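Putative type VI secretion protein (Escherichia coli, PDB 3U66) is of unknown biochemical activity but belongs to the type VI secretion machinery as the cytoplasmic domain of TssL, a component attached to the inner membrane. Local coordinates at residues V43-R47 with L64-C68; S59-M63 with A123-L128. One frame throughout, in Å; residues are numbered along the deposited sequence.

How the interactions relate
Both interactions use helix 57-76 of this helical, strand-free fold. Interaction 1 packs it antiparallel against its predecessor in sequence, helix 32-52; interaction 2 packs it nearly parallel against the distant helix 122-133, at a closer axis separation. The two touch where Ala66 CB lies 3.9 Å from Leu128 CD2. Both are largely buried and held by apolar side chains, and both include a cysteine sulfur. Interaction 1 reaches an exposed margin at Arg47, of which only the aliphatic part takes part, whereas interaction 2 adds the CE methyl and CG methylene of Met63, a selenomethionine, with the partly exposed Ser59 at one end.

Interaction 1: residues V43-R47 with L64-C68; sequences VKQAR and LYAFC
Leu64 is the main bump, and its forked end straddles the surface of helix 32-52 formed by Val43, Ala46 and Arg47. One branch, CD2, goes into the hollow between Val43 and Ala46, 3.6 Å from Ala46 CB and 4.0 Å from Val43 CG1. The other branch meets the start of the Arg47 side chain, CD1 lying 3.7 Å from Arg47 CG, and these two side chains cross at about a right angle. Leu64 reaches there with CG anti to its own carbonyl carbon (chi1 -74°), the isobutyl fork spread over the opposite helix.

Val43 returns the fit. Its two methyls drop into the hollow framed by Leu64, Phe67 and Cys68: CG1 lies 4.0 Å from Cys68 SG, while CG2 comes to the edge of the Phe67 ring, near the ring plane, 4.2 Å from CD2. Phe13 of helix 7-24 meets the Phe67 ring and also touches Ala46 and Leu64, and Phe97 lies against Val43 and Arg47, so further helices flank the seam.

The segment axes pass 11.0 Å apart at 165°. Two helices joined by a short connection and packed antiparallel through reciprocal apolar bumps and hollows make a helical hairpin, here an element of the DotU-family helical bundle.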
loop_
_atom_site.group_PDB
_atom_site.type_symbol
_atom_site.label_atom_id
_atom_site.label_comp_id
_atom_site.label_asym_id
_atom_site.label_seq_id
_atom_site.Cartn_x
_atom_site.Cartn_y
_atom_site.Cartn_z
ATOM N N VAL A 43 3.106 -8.921 -9.509
ATOM C CA VAL A 43 4.086 -8.822 -8.424
ATOM C C VAL A 43 5.427 -9.392 -8.914
ATOM O O VAL A 43 6.457 -8.751 -8.725
ATOM C CB VAL A 43 3.573 -9.516 -7.132
ATOM C CG1 VAL A 43 4.641 -9.560 -6.044
ATOM C CG2 VAL A 43 2.309 -8.842 -6.605
ATOM N N LYS A 44 5.399 -10.569 -9.583
ATOM C CA LYS A 44 6.589 -11.229 -10.129
ATOM C C LYS A 44 7.241 -10.384 -11.234
ATOM O O LYS A 44 8.467 -10.308 -11.295
ATOM C CB LYS A 44 6.256 -12.640 -10.638
ATOM C CG LYS A 44 5.945 -13.659 -9.538
ATOM C CD LYS A 44 6.327 -15.084 -9.941
ATOM C CE LYS A 44 5.304 -15.782 -10.801
ATOM N NZ LYS A 44 5.878 -16.998 -11.432
ATOM N N GLN A 45 6.410 -9.739 -12.085
ATOM C CA GLN A 45 6.827 -8.854 -13.179
ATOM C C GLN A 45 7.528 -7.639 -12.594
ATOM O O GLN A 45 8.581 -7.233 -13.098
ATOM C CB GLN A 45 5.606 -8.430 -14.025
ATOM C CG GLN A 45 5.848 -7.294 -15.022
ATOM C CD GLN A 45 6.385 -7.768 -16.341
ATOM O OE1 GLN A 45 5.687 -8.414 -17.125
ATOM N NE2 GLN A 45 7.625 -7.422 -16.632
ATOM N N ALA A 46 6.954 -7.084 -11.510
ATOM C CA ALA A 46 7.508 -5.930 -10.807
ATOM C C ALA A 46 8.866 -6.244 -10.180
ATOM O O ALA A 46 9.778 -5.420 -10.282
ATOM C CB ALA A 46 6.530 -5.416 -9.761
ATOM N N ARG A 47 9.007 -7.453 -9.590
ATOM C CA ARG A 47 10.227 -7.964 -8.956
ATOM C C ARG A 47 11.400 -8.026 -9.954
ATOM O O ARG A 47 12.473 -7.486 -9.670
ATOM C CB ARG A 47 9.965 -9.353 -8.341
ATOM C CG ARG A 47 10.914 -9.718 -7.198
ATOM C CD ARG A 47 11.355 -11.167 -7.239
ATOM N NE ARG A 47 10.276 -12.103 -6.906
ATOM C CZ ARG A 47 9.664 -12.896 -7.783
ATOM N NH1 ARG A 47 10.010 -12.872 -9.066
ATOM N NH2 ARG A 47 8.705 -13.717 -7.385
ATOM N N LEU A 64 7.554 -3.716 -3.119
ATOM C CA LEU A 64 6.710 -4.874 -3.393
ATOM C C LEU A 64 5.834 -5.251 -2.202
ATOM O O LEU A 64 4.717 -5.736 -2.408
ATOM C CB LEU A 64 7.556 -6.064 -3.844
ATOM C CG LEU A 64 8.103 -5.984 -5.271
ATOM C CD1 LEU A 64 9.347 -6.833 -5.420
ATOM C CD2 LEU A 64 7.046 -6.387 -6.294
ATOM N N TYR A 65 6.334 -5.023 -0.965
ATOM C CA TYR A 65 5.611 -5.291 0.275
ATOM C C TYR A 65 4.394 -4.369 0.361
ATOM O O TYR A 65 3.275 -4.857 0.526
ATOM C CB TYR A 65 6.524 -5.094 1.501
ATOM C CG TYR A 65 5.893 -5.538 2.803
ATOM C CD1 TYR A 65 5.188 -4.646 3.602
ATOM C CD2 TYR A 65 6.021 -6.854 3.247
ATOM C CE1 TYR A 65 4.587 -5.055 4.788
ATOM C CE2 TYR A 65 5.433 -7.273 4.436
ATOM C CZ TYR A 65 4.708 -6.372 5.199
ATOM O OH TYR A 65 4.112 -6.772 6.365
ATOM N N ALA A 66 4.624 -3.041 0.197
ATOM C CA ALA A 66 3.589 -2.007 0.225
ATOM C C ALA A 66 2.534 -2.296 -0.820
ATOM O O ALA A 66 1.352 -2.191 -0.511
ATOM C CB ALA A 66 4.201 -0.633 -0.006
ATOM N N PHE A 67 2.952 -2.732 -2.021
ATOM C CA PHE A 67 2.017 -3.093 -3.091
ATOM C C PHE A 67 1.167 -4.317 -2.753
ATOM O O PHE A 67 -0.034 -4.299 -3.044
ATOM C CB PHE A 67 2.728 -3.289 -4.437
ATOM C CG PHE A 67 1.765 -3.518 -5.571
ATOM C CD1 PHE A 67 1.138 -2.449 -6.196
ATOM C CD2 PHE A 67 1.473 -4.804 -6.006
ATOM C CE1 PHE A 67 0.236 -2.664 -7.231
ATOM C CE2 PHE A 67 0.565 -5.017 -7.041
ATOM C CZ PHE A 67 -0.047 -3.946 -7.643
ATOM N N CYS A 68 1.794 -5.388 -2.190
ATOM C CA CYS A 68 1.109 -6.616 -1.780
ATOM C C CYS A 68 0.062 -6.273 -0.728
ATOM O O CYS A 68 -1.094 -6.652 -0.872
ATOM C CB CYS A 68 2.101 -7.655 -1.265
ATOM S SG CYS A 68 2.936 -8.599 -2.567
#

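Interaction 2: residues S59-M63 with A123-L128; sequences SSDIM and AVLTCL
A near-parallel pairing of two helices far apart in sequence, 57-76 and 122-133, is the bundle element built here; the segment axes lie 9.6 Å apart at only 6°. Met63, present as selenomethionine, and Val124 have the closest CA atoms across the segments, and each side chain sits in a hollow of the opposite helix.

Val124 spreads its methyls across the face made by Ser59, Ile62 and Met63. CG2 approaches the base of Ser59, 3.6 Å from its CB, and CG1 lies 3.7 Å from Ile62 CG1, with Ile62 CG2 also close by. With CG1 anti to the backbone N (chi1 171°), that methyl meets Ile62 and CG2 is turned mainly to Ser59. Ile62 then carries the contact a turn further, its CD1 meeting Leu128 CD2 at 3.8 Å, the two side chains crossing at about a right angle.

On the other flank Met63 runs out toward helix 122-133 and bends at its last torsion. This brings the terminal methyl CE between Ala123 and Cys127, 3.5 Å from Ala123 CB, while the CG methylene rests against the cysteine side chain, 3.6 Å from SG. Phe13 of helix 7-24 touches both Met63 and Cys127, and Leu107 and Ile111 of helix 103-115 lie against Leu128; helices 7-24 and 103-115 thus pack against parts of the seam.

The hydroxyls of Ser59 and Thr126 bond near their own segments, to Ser56 OG and Val122 O. Between segments 59-63 and 123-128 the side-chain contacts are apolar, hydrocarbon groups against one another and against the Cys127 sulfur, and their fit depends mainly on shape.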
loop_
_atom_site.group_PDB
_atom_site.type_symbol
_atom_site.label_atom_id
_atom_site.label_comp_id
_atom_site.label_asym_id
_atom_site.label_seq_id
_atom_site.Cartn_x
_atom_site.Cartn_y
_atom_site.Cartn_z
ATOM N N SER A 59 15.184 -2.100 -1.176
ATOM C CA SER A 59 14.208 -1.181 -1.763
ATOM C C SER A 59 13.116 -1.870 -2.611
ATOM O O SER A 59 11.935 -1.534 -2.493
ATOM C CB SER A 59 14.937 -0.154 -2.621
ATOM O OG SER A 59 16.090 0.337 -1.962
ATOM N N SER A 60 13.497 -2.871 -3.426
ATOM C CA SER A 60 12.571 -3.686 -4.211
ATOM C C SER A 60 11.587 -4.388 -3.283
ATOM O O SER A 60 10.384 -4.287 -3.510
ATOM C CB SER A 60 13.329 -4.711 -5.047
ATOM O OG SER A 60 14.242 -4.094 -5.938
ATOM N N ASP A 61 12.095 -4.984 -2.176
ATOM C CA ASP A 61 11.282 -5.671 -1.179
ATOM C C ASP A 61 10.297 -4.789 -0.417
ATOM O O ASP A 61 9.181 -5.233 -0.199
ATOM C CB ASP A 61 12.121 -6.593 -0.283
ATOM C CG ASP A 61 12.707 -7.812 -0.999
ATOM O OD1 ASP A 61 12.027 -8.362 -1.914
ATOM O OD2 ASP A 61 13.829 -8.230 -0.637
ATOM N N ILE A 62 10.675 -3.549 -0.049
ATOM C CA ILE A 62 9.752 -2.612 0.615
ATOM C C ILE A 62 8.657 -2.135 -0.367
ATOM O O ILE A 62 7.467 -2.144 -0.019
ATOM C CB ILE A 62 10.433 -1.474 1.467
ATOM C CG1 ILE A 62 9.473 -0.318 1.836
ATOM C CG2 ILE A 62 11.638 -0.890 0.789
ATOM C CD1 ILE A 62 8.343 -0.620 2.732
HETATM N N MSE A 63 9.056 -1.783 -1.600
HETATM C CA MSE A 63 8.116 -1.366 -2.653
HETATM C C MSE A 63 7.085 -2.457 -2.975
HETATM O O MSE A 63 5.890 -2.166 -3.044
HETATM C CB MSE A 63 8.871 -0.973 -3.922
HETATM C CG MSE A 63 9.410 0.444 -3.886
HETATM SE SE MSE A 63 10.784 0.685 -5.254
HETATM C CE MSE A 63 10.231 2.139 -5.980
ATOM N N ALA A 123 12.392 6.851 -4.501
ATOM C CA ALA A 123 11.520 5.882 -5.174
ATOM C C ALA A 123 10.653 5.097 -4.172
ATOM O O ALA A 123 9.450 4.951 -4.406
ATOM C CB ALA A 123 12.348 4.943 -6.037
ATOM N N VAL A 124 11.251 4.657 -3.038
ATOM C CA VAL A 124 10.571 3.936 -1.954
ATOM C C VAL A 124 9.504 4.847 -1.329
ATOM O O VAL A 124 8.360 4.414 -1.203
ATOM C CB VAL A 124 11.585 3.375 -0.909
ATOM C CG1 VAL A 124 10.888 2.809 0.330
ATOM C CG2 VAL A 124 12.494 2.325 -1.540
ATOM N N LEU A 125 9.867 6.110 -0.990
ATOM C CA LEU A 125 8.967 7.121 -0.412
ATOM C C LEU A 125 7.804 7.432 -1.335
ATOM O O LEU A 125 6.712 7.729 -0.845
ATOM C CB LEU A 125 9.698 8.446 -0.093
ATOM C CG LEU A 125 10.724 8.500 1.045
ATOM C CD1 LEU A 125 11.146 9.919 1.287
ATOM C CD2 LEU A 125 10.186 7.915 2.333
ATOM N N THR A 126 8.048 7.403 -2.667
ATOM C CA THR A 126 7.032 7.658 -3.689
ATOM C C THR A 126 5.988 6.548 -3.635
ATOM O O THR A 126 4.794 6.838 -3.536
ATOM C CB THR A 126 7.686 7.833 -5.072
ATOM O OG1 THR A 126 8.597 8.936 -5.019
ATOM C CG2 THR A 126 6.664 8.041 -6.194
ATOM N N CYS A 127 6.449 5.285 -3.645
ATOM C CA CYS A 127 5.597 4.101 -3.596
ATOM C C CYS A 127 4.754 4.030 -2.332
ATOM O O CYS A 127 3.582 3.668 -2.414
ATOM C CB CYS A 127 6.426 2.843 -3.801
ATOM S SG CYS A 127 7.061 2.667 -5.485
ATOM N N LEU A 128 5.332 4.428 -1.180
ATOM C CA LEU A 128 4.644 4.469 0.110
ATOM C C LEU A 128 3.550 5.556 0.123
ATOM O O LEU A 128 2.517 5.388 0.785
ATOM C CB LEU A 128 5.644 4.660 1.266
ATOM C CG LEU A 128 6.620 3.504 1.534
ATOM C CD1 LEU A 128 7.659 3.901 2.541
ATOM C CD2 LEU A 128 5.901 2.240 1.998
#